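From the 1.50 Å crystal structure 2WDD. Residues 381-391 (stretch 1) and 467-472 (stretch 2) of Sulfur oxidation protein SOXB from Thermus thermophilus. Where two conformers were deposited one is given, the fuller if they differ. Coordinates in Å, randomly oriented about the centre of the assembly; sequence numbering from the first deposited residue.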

ATOM      1  N   TRP A 381      10.810   0.805 -12.225  1.00  9.21           N
ATOM      2  CA  TRP A 381      10.576   2.203 -11.868  1.00  9.06           C
ATOM      3  C   TRP A 381      11.723   2.696 -10.984  1.00 10.43           C
ATOM      4  O   TRP A 381      12.266   3.773 -11.216  1.00  9.78           O
ATOM      5  CB  TRP A 381       9.245   2.403 -11.124  1.00  7.62           C
ATOM      6  CG  TRP A 381       9.188   3.778 -10.477  1.00  7.95           C
ATOM      7  CD1 TRP A 381       9.392   4.071  -9.157  1.00 10.12           C
ATOM      8  CD2 TRP A 381       9.113   5.044 -11.159  1.00  8.38           C
ATOM      9  NE1 TRP A 381       9.379   5.439  -8.967  1.00  9.95           N
ATOM     10  CE2 TRP A 381       9.203   6.053 -10.179  1.00 11.23           C
ATOM     11  CE3 TRP A 381       8.911   5.416 -12.500  1.00  9.72           C
ATOM     12  CZ2 TRP A 381       9.126   7.417 -10.497  1.00 10.69           C
ATOM     13  CZ3 TRP A 381       8.841   6.769 -12.814  1.00 10.81           C
ATOM     14  CH2 TRP A 381       8.952   7.750 -11.819  1.00 11.46           C
ATOM     15  N   ASP A 382      12.102   1.919  -9.969  1.00  8.08           N
ATOM     16  CA  ASP A 382      13.157   2.380  -9.072  1.00  7.64           C
ATOM     17  C   ASP A 382      14.499   2.475  -9.780  1.00 10.88           C
ATOM     18  O   ASP A 382      15.330   3.336  -9.454  1.00 10.92           O
ATOM     19  CB  ASP A 382      13.238   1.529  -7.808  1.00  8.35           C
ATOM     20  CG  ASP A 382      12.014   1.683  -6.932  1.00  9.51           C
ATOM     21  OD1 ASP A 382      11.644   2.832  -6.603  1.00 11.37           O
ATOM     22  OD2 ASP A 382      11.352   0.662  -6.657  1.00 10.08           O
ATOM     23  N   GLN A 383      14.714   1.618 -10.774  1.00  8.44           N
ATOM     24  CA  GLN A 383      15.941   1.727 -11.540  1.00  9.43           C
ATOM     25  C   GLN A 383      15.920   3.038 -12.326  1.00 11.43           C
ATOM     26  O   GLN A 383      16.934   3.736 -12.398  1.00 11.45           O
ATOM     27  CB  GLN A 383      16.188   0.527 -12.453  1.00 11.51           C
ATOM     28  CG  GLN A 383      17.418   0.772 -13.312  1.00 13.07           C
ATOM     29  CD  GLN A 383      17.881  -0.426 -14.086  1.00 23.87           C
ATOM     30  OE1 GLN A 383      17.691  -1.561 -13.668  1.00 17.01           O
ATOM     31  NE2 GLN A 383      18.556  -0.176 -15.209  1.00 18.33           N
ATOM     32  N   LEU A 384      14.771   3.387 -12.898  1.00  9.08           N
ATOM     33  CA  LEU A 384      14.656   4.639 -13.641  0.50  8.73           C
ATOM     34  C   LEU A 384      15.027   5.817 -12.737  1.00 12.16           C
ATOM     35  O   LEU A 384      15.779   6.712 -13.138  1.00 11.67           O
ATOM     36  CB  LEU A 384      13.231   4.805 -14.176  0.50  8.30           C
ATOM     37  CG  LEU A 384      12.916   6.070 -14.975  0.50 11.59           C
ATOM     38  CD1 LEU A 384      11.645   5.864 -15.790  0.50 11.07           C
ATOM     39  CD2 LEU A 384      12.763   7.259 -14.041  0.50 12.35           C
ATOM     40  N   VAL A 385      14.506   5.818 -11.509  1.00  9.32           N
ATOM     41  CA  VAL A 385      14.820   6.898 -10.579  1.00  9.11           C
ATOM     42  C   VAL A 385      16.333   6.933 -10.321  1.00 11.96           C
ATOM     43  O   VAL A 385      16.950   8.000 -10.310  1.00 12.28           O
ATOM     44  CB  VAL A 385      14.021   6.762  -9.273  1.00 11.06           C
ATOM     45  CG1 VAL A 385      14.507   7.790  -8.230  1.00 10.49           C
ATOM     46  CG2 VAL A 385      12.530   6.925  -9.542  1.00 10.55           C
ATOM     47  N   GLY A 386      16.947   5.763 -10.156  1.00  9.35           N
ATOM     48  CA  GLY A 386      18.376   5.688  -9.936  1.00  9.76           C
ATOM     49  C   GLY A 386      19.140   6.286 -11.101  1.00 13.08           C
ATOM     50  O   GLY A 386      20.099   7.031 -10.892  1.00 12.31           O
ATOM     51  N   GLU A 387      18.708   5.967 -12.322  1.00 10.35           N
ATOM     52  CA  GLU A 387      19.348   6.512 -13.522  1.00  9.81           C
ATOM     53  C   GLU A 387      19.159   8.023 -13.620  1.00 12.22           C
ATOM     54  O   GLU A 387      20.086   8.747 -14.023  1.00 12.04           O
ATOM     55  CB  GLU A 387      18.802   5.832 -14.777  1.00 10.77           C
ATOM     56  CG  GLU A 387      19.158   4.346 -14.847  1.00 12.01           C
ATOM     57  CD  GLU A 387      18.697   3.694 -16.133  1.00 20.27           C
ATOM     58  OE1 GLU A 387      18.259   4.420 -17.049  1.00 23.33           O
ATOM     59  OE2 GLU A 387      18.787   2.458 -16.238  1.00 16.55           O
ATOM     60  N   ALA A 388      17.967   8.508 -13.279  1.00 10.29           N
ATOM     61  CA  ALA A 388      17.705   9.952 -13.323  1.00 10.35           C
ATOM     62  C   ALA A 388      18.625  10.686 -12.342  1.00 12.91           C
ATOM     63  O   ALA A 388      19.243  11.715 -12.668  1.00 11.98           O
ATOM     64  CB  ALA A 388      16.242  10.243 -12.989  1.00 11.47           C
ATOM     65  N   VAL A 389      18.723  10.163 -11.126  1.00 10.15           N
ATOM     66  CA  VAL A 389      19.558  10.791 -10.113  1.00 10.15           C
ATOM     67  C   VAL A 389      21.017  10.830 -10.572  1.00 12.76           C
ATOM     68  O   VAL A 389      21.666  11.873 -10.488  1.00 13.23           O
ATOM     69  CB  VAL A 389      19.397  10.114  -8.729  1.00 12.90           C
ATOM     70  CG1 VAL A 389      20.473  10.601  -7.749  1.00 12.45           C
ATOM     71  CG2 VAL A 389      17.998  10.383  -8.158  1.00 12.56           C
ATOM     72  N   LYS A 390      21.523   9.716 -11.103  1.00 10.78           N
ATOM     73  CA  LYS A 390      22.916   9.675 -11.547  1.00 10.85           C
ATOM     74  C   LYS A 390      23.153  10.563 -12.763  1.00 15.72           C
ATOM     75  O   LYS A 390      24.246  11.094 -12.948  1.00 15.36           O
ATOM     76  CB  LYS A 390      23.355   8.241 -11.828  1.00 12.95           C
ATOM     77  CG  LYS A 390      23.578   7.441 -10.558  1.00 14.90           C
ATOM     78  CD  LYS A 390      24.450   6.227 -10.825  1.00 16.88           C
ATOM     79  CE  LYS A 390      24.868   5.541  -9.538  1.00 18.83           C
ATOM     80  NZ  LYS A 390      25.967   4.567  -9.795  1.00 22.48           N
ATOM     81  N   ALA A 391      22.127  10.731 -13.593  1.00 12.56           N
ATOM     82  CA  ALA A 391      22.264  11.583 -14.767  1.00 12.98           C
ATOM     83  C   ALA A 391      22.428  13.042 -14.353  1.00 16.35           C
ATOM     84  O   ALA A 391      23.224  13.776 -14.946  1.00 16.87           O
ATOM     85  CB  ALA A 391      21.041  11.436 -15.698  1.00 13.74           C
ATOM     86  N   SER A 467      14.862  -1.629   0.396  1.00  8.45           N
ATOM     87  CA  SER A 467      15.326  -0.456  -0.341  0.50  8.30           C
ATOM     88  C   SER A 467      16.077  -0.908  -1.592  1.00 10.56           C
ATOM     89  O   SER A 467      16.847  -1.879  -1.543  1.00 10.03           O
ATOM     90  CB  SER A 467      16.280   0.349   0.549  0.50 12.45           C
ATOM     91  OG  SER A 467      16.819   1.466  -0.139  0.50 17.77           O
ATOM     92  N   ARG A 468      15.858  -0.203  -2.699  1.00  8.38           N
ATOM     93  CA  ARG A 468      16.530  -0.518  -3.957  1.00  8.49           C
ATOM     94  C   ARG A 468      17.756   0.370  -4.059  1.00 12.67           C
ATOM     95  O   ARG A 468      17.657   1.578  -3.886  1.00 13.13           O
ATOM     96  CB  ARG A 468      15.601  -0.268  -5.143  1.00  9.00           C
ATOM     97  CG  ARG A 468      14.361  -1.161  -5.148  1.00 10.68           C
ATOM     98  CD  ARG A 468      13.259  -0.668  -4.189  1.00 12.28           C
ATOM     99  NE  ARG A 468      11.970  -1.160  -4.656  1.00  9.51           N
ATOM    100  CZ  ARG A 468      11.449  -2.352  -4.357  1.00 10.15           C
ATOM    101  NH1 ARG A 468      12.035  -3.152  -3.466  1.00  9.32           N
ATOM    102  NH2 ARG A 468      10.306  -2.711  -4.929  1.00 10.10           N
ATOM    103  N   VAL A 469      18.915  -0.235  -4.291  1.00 10.80           N
ATOM    104  CA  VAL A 469      20.158   0.521  -4.331  1.00  9.98           C
ATOM    105  C   VAL A 469      20.800   0.475  -5.702  1.00 13.14           C
ATOM    106  O   VAL A 469      21.467  -0.493  -6.066  1.00 13.29           O
ATOM    107  CB  VAL A 469      21.141   0.078  -3.239  1.00 13.31           C
ATOM    108  CG1 VAL A 469      22.229   1.135  -3.082  1.00 13.09           C
ATOM    109  CG2 VAL A 469      20.405  -0.152  -1.915  1.00 12.94           C
ATOM    110  N   PHE A 470      20.546   1.515  -6.475  1.00 10.43           N
ATOM    111  CA  PHE A 470      21.094   1.582  -7.820  1.00 11.10           C
ATOM    112  C   PHE A 470      22.568   1.935  -7.720  1.00 13.50           C
ATOM    113  O   PHE A 470      22.933   2.889  -7.027  1.00 13.35           O
ATOM    114  CB  PHE A 470      20.359   2.637  -8.632  1.00 13.00           C
ATOM    115  CG  PHE A 470      20.754   2.660 -10.075  1.00 13.69           C
ATOM    116  CD1 PHE A 470      20.549   1.550 -10.886  1.00 15.17           C
ATOM    117  CD2 PHE A 470      21.343   3.783 -10.616  1.00 15.57           C
ATOM    118  CE1 PHE A 470      20.940   1.566 -12.209  1.00 15.96           C
ATOM    119  CE2 PHE A 470      21.727   3.805 -11.953  1.00 17.93           C
ATOM    120  CZ  PHE A 470      21.527   2.702 -12.741  1.00 15.20           C
ATOM    121  N   GLY A 471      23.414   1.159  -8.395  1.00 11.53           N
ATOM    122  CA  GLY A 471      24.857   1.358  -8.355  1.00 12.75           C
ATOM    123  C   GLY A 471      25.560   0.262  -7.574  1.00 16.58           C
ATOM    124  O   GLY A 471      26.787   0.194  -7.519  1.00 15.65           O
ATOM    125  N   LEU A 472      24.768  -0.614  -6.976  1.00 13.78           N
ATOM    126  CA  LEU A 472      25.285  -1.700  -6.170  1.00 14.28           C
ATOM    127  C   LEU A 472      24.668  -3.025  -6.624  1.00 14.06           C
ATOM    128  O   LEU A 472      23.595  -3.050  -7.245  1.00 12.34           O
ATOM    129  CB  LEU A 472      24.905  -1.397  -4.703  1.00 15.86           C
ATOM    130  CG  LEU A 472      24.943  -2.421  -3.581  1.00 21.19           C
ATOM    131  CD1 LEU A 472      25.084  -1.676  -2.259  1.00 21.43           C
ATOM    132  CD2 LEU A 472      23.672  -3.242  -3.599  1.00 20.29           C
TER
HETATM  133  O   HOH W   1      28.097   2.647  -8.854  1.00 25.83           O

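A buried charge is tolerable when every polar atom around it finds a partner, and the packing of helix 381-391 against strand 468-470 in SoxB illustrates the point. The CA-to-CB bonds of Asp382 and Arg468 both point toward the opposing stretch, and Arg468 NE donates to Asp382 OD2 at 2.8 Å, a hydrogen bond within a salt bridge. The carboxylate oxygen lies at the guanidinium edge, near its plane, where the N-H group can reach it. The remaining capacity is not wasted: Asp382 OD1 and Arg468 NH2 are bonded elsewhere in the structure.

Beyond this polar anchor, Phe470 supplies most of the apolar contact. Its ring lies against Gly386, with CD2 3.4 Å from Gly386 C; a CB on that glycine would clash with Phe470 CB. Aliphatic portions of Gln383, Glu387 and Lys390 complete the packing, while partners are found for Gln383 NE2 and OE1, Glu387 OE2 and Lys390 NZ. Gln383 NE2 donates to Glu387 OE2 at 2.8 Å, one helical turn on, and Gln383 OE1 is bonded elsewhere.

At the far end, one water bridges the stretches, donating to Gly471 O (3.1 Å from the water O) and accepting a weak bond from Lys390 NZ (3.0 Å). Gly471 belongs to a type II turn, and its backbone angles themselves call for glycine.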